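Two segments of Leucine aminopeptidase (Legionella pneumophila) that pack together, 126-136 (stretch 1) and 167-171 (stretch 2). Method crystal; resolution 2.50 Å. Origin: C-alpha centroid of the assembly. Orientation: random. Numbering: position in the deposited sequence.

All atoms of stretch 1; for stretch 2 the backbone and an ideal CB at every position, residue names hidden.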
# COMPACT_ATOMS: atom_id res chain seq x y z
N ASN A 126 9.19 -15.65 6.18
CA ASN A 126 8.06 -14.94 5.59
C ASN A 126 7.82 -13.73 6.47
O ASN A 126 8.45 -13.59 7.51
CB ASN A 126 6.82 -15.83 5.50
CG ASN A 126 6.36 -16.35 6.88
OD1 ASN A 126 6.07 -15.56 7.78
ND2 ASN A 126 6.29 -17.68 7.03
N ARG A 127 6.92 -12.84 6.04
CA ARG A 127 6.43 -11.72 6.84
C ARG A 127 4.89 -11.81 6.97
O ARG A 127 4.17 -10.81 6.83
CB ARG A 127 6.84 -10.39 6.20
CG ARG A 127 8.32 -10.12 6.08
CD ARG A 127 8.58 -8.84 5.29
NE ARG A 127 8.99 -9.17 3.92
CZ ARG A 127 8.33 -8.84 2.83
NH1 ARG A 127 7.22 -8.14 2.89
NH2 ARG A 127 8.79 -9.20 1.65
N SER A 128 4.39 -13.00 7.26
CA SER A 128 2.95 -13.26 7.33
C SER A 128 2.26 -12.57 8.51
O SER A 128 2.83 -12.47 9.59
CB SER A 128 2.70 -14.76 7.40
OG SER A 128 1.44 -15.03 7.98
N ALA A 129 1.02 -12.13 8.32
CA ALA A 129 0.30 -11.46 9.39
C ALA A 129 0.00 -12.37 10.58
O ALA A 129 -0.35 -11.88 11.65
CB ALA A 129 -1.01 -10.85 8.85
N LYS A 130 0.12 -13.68 10.38
CA LYS A 130 -0.07 -14.63 11.46
C LYS A 130 1.22 -15.02 12.17
O LYS A 130 1.17 -15.56 13.28
CB LYS A 130 -0.73 -15.93 10.96
CG LYS A 130 -2.10 -15.81 10.37
CD LYS A 130 -2.59 -17.17 9.88
CE LYS A 130 -4.05 -17.42 10.30
NZ LYS A 130 -4.47 -18.85 10.17
N SER A 131 2.38 -14.78 11.55
CA SER A 131 3.61 -15.37 12.09
C SER A 131 4.39 -14.39 12.95
O SER A 131 4.16 -13.18 12.94
CB SER A 131 4.51 -15.91 10.97
OG SER A 131 5.16 -14.87 10.26
N ARG A 132 5.31 -14.94 13.73
CA ARG A 132 6.19 -14.17 14.59
C ARG A 132 7.11 -13.29 13.74
O ARG A 132 7.32 -12.11 14.06
CB ARG A 132 6.98 -15.11 15.51
CG ARG A 132 7.71 -14.43 16.66
CD ARG A 132 6.76 -13.45 17.38
NE ARG A 132 7.38 -12.66 18.46
CZ ARG A 132 8.41 -11.83 18.33
NH1 ARG A 132 9.01 -11.69 17.17
NH2 ARG A 132 8.87 -11.15 19.38
N THR A 133 7.67 -13.85 12.67
CA THR A 133 8.51 -13.04 11.79
C THR A 133 7.73 -11.89 11.21
O THR A 133 8.25 -10.78 11.12
CB THR A 133 9.11 -13.87 10.65
OG1 THR A 133 8.10 -14.73 10.10
CG2 THR A 133 10.26 -14.72 11.15
N GLY A 134 6.48 -12.13 10.83
CA GLY A 134 5.59 -11.08 10.37
C GLY A 134 5.45 -9.94 11.37
O GLY A 134 5.41 -8.78 10.99
N VAL A 135 5.41 -10.28 12.65
CA VAL A 135 5.36 -9.29 13.71
C VAL A 135 6.70 -8.54 13.82
O VAL A 135 6.73 -7.32 13.96
CB VAL A 135 5.01 -9.94 15.07
CG1 VAL A 135 5.18 -8.95 16.22
CG2 VAL A 135 3.59 -10.52 15.02
N GLU A 136 7.80 -9.27 13.75
CA GLU A 136 9.11 -8.65 13.80
C GLU A 136 9.30 -7.62 12.71
O GLU A 136 9.82 -6.53 12.97
CB GLU A 136 10.21 -9.70 13.69
CG GLU A 136 10.39 -10.48 14.95
CD GLU A 136 11.15 -11.77 14.79
OE1 GLU A 136 11.65 -12.03 13.67
OE2 GLU A 136 11.26 -12.53 15.78
N UNK A 167 -7.89 -10.13 14.70
CA UNK A 167 -7.73 -11.26 13.80
C UNK A 167 -6.29 -11.61 13.50
O UNK A 167 -6.00 -12.76 13.20
CB UNK A 167 -8.46 -10.97 12.49
N UNK A 168 -5.40 -10.62 13.55
CA UNK A 168 -4.00 -10.84 13.16
C UNK A 168 -2.99 -10.19 14.10
O UNK A 168 -3.08 -9.00 14.38
CB UNK A 168 -3.77 -10.31 11.74
N UNK A 169 -2.02 -10.97 14.57
CA UNK A 169 -1.04 -10.46 15.52
C UNK A 169 -0.12 -9.39 14.93
O UNK A 169 0.46 -8.60 15.65
CB UNK A 169 -0.20 -11.62 16.05
N UNK A 170 0.02 -9.36 13.61
CA UNK A 170 0.87 -8.35 12.99
C UNK A 170 0.16 -7.00 12.93
O UNK A 170 -0.91 -6.87 12.35
CB UNK A 170 1.28 -8.79 11.58
N UNK A 171 0.75 -5.96 13.54
CA UNK A 171 0.12 -4.64 13.50
C UNK A 171 0.59 -3.83 12.31
O UNK A 171 1.64 -4.14 11.73
CB UNK A 171 0.41 -3.87 14.79

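Stretch 1 presents a type I turn from Ser128 to Ser131, closed by Ser131 N to Ser128 O at 3.1 Å, and then the first turn of a helix from 132. Ser131 caps that helix, its OG accepting from Gly134 N at 3.1 Å. Stretch 2 runs past the turn, with CA atoms nearest at Lys130 and position 168 (5.7 Å) and at Val135 and position 170 (4.6 Å).

At position 167 the ideal CB has no atom of stretch 1 within 5.5 Å, and phi/psi of -94/-29 is open to most residues. Stretch 1 therefore sets no preference. The residue is Lys167, whose side chain stays out of reach of stretch 1.

Position 168 has an extended backbone (-137/128), and its CA-to-CB bond points sideways. The ideal CB lies 3.8 Å from Ala129 O, but a side chain growing from it can reach the methyl of Ala129 and the aliphatic part of Lys130. An apolar group of medium or large size would suit, whether branched, aromatic or a methionine. The deposited residue is Phe168, with chi1 at -67° (m). Its CD1 is 3.7 Å from Ala129 CB, an oblique approach, while Lys130 CG meets the ring at its edge, 3.9 Å from CE1. The lysine thus contributes its methylene chain here rather than its charge.

Position 169 is where the chain turns a corner (-66/-22). The CB points sideways, 4.1 Å from Val135 CG2 and 5.0 Å from Lys130 O. Beyond it lies a shallow site lined by that valine methyl and the carbonyls of Lys130 and Ser131, so leucine, isoleucine or methionine would fit, and a polar donor could also address the carbonyls. It is Ile169. With chi1 p and chi2 t, the end of the side chain comes nearer than its CB: CD1 is 3.7 Å from Val135 CG2, an apolar contact, and 3.1 Å from Lys130 O, a tight approach without a donor.

Position 170 is the most demanding. Its CB points toward stretch 1, 3.5 Å from Ala129 O and 4.2 Å from Gly134 O, and the backbone N donates to Ala129 O at 3.2 Å (149°). Ahead lie the carbonyls of Arg127 and Gly134, so the site offers acceptors and calls for a donor on a side chain of some length; glutamine suits well, and lysine is conceivable. An ideal CB on Gly134 would lie only 1.7 Å from Ser128 O. The residue is Gln170, extended with chi1 and chi2 both t. Its NE2 donates to Gly134 O at 2.9 Å (164°) and to Arg127 O at 3.2 Å (137°), so one amide group ties the helix to the residues before the turn. OE1 is hydrogen-bonded elsewhere in the structure.

At position 171 the ideal CB again finds nothing within 5.5 Å, and -91/162 admits many residues, proline among them. The residue is Pro171, whose nearest ring atom, CD, is 4.8 Å from Val135 CG1.

Stretch 2, residues 167-171: KFIQP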
# COMPACT_ATOMS: atom_id res chain seq x y z
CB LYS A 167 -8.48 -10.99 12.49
CG LYS A 167 -9.82 -10.30 12.72
CD LYS A 167 -10.58 -10.07 11.44
CE LYS A 167 -11.74 -11.06 11.30
NZ LYS A 167 -12.54 -10.88 10.03
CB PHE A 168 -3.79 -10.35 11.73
CG PHE A 168 -4.53 -11.16 10.70
CD1 PHE A 168 -4.07 -12.42 10.32
CD2 PHE A 168 -5.72 -10.70 10.15
CE1 PHE A 168 -4.76 -13.18 9.36
CE2 PHE A 168 -6.41 -11.46 9.20
CZ PHE A 168 -5.93 -12.69 8.81
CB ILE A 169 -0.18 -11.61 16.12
CG1 ILE A 169 0.44 -12.48 15.02
CG2 ILE A 169 -1.00 -12.47 17.05
CD1 ILE A 169 1.48 -13.46 15.55
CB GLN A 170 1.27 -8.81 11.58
CG GLN A 170 2.09 -7.82 10.79
CD GLN A 170 2.22 -8.23 9.35
OE1 GLN A 170 1.23 -8.28 8.62
NE2 GLN A 170 3.42 -8.55 8.93
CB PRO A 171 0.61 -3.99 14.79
CG PRO A 171 1.97 -4.52 14.92
CD PRO A 171 1.97 -5.94 14.37
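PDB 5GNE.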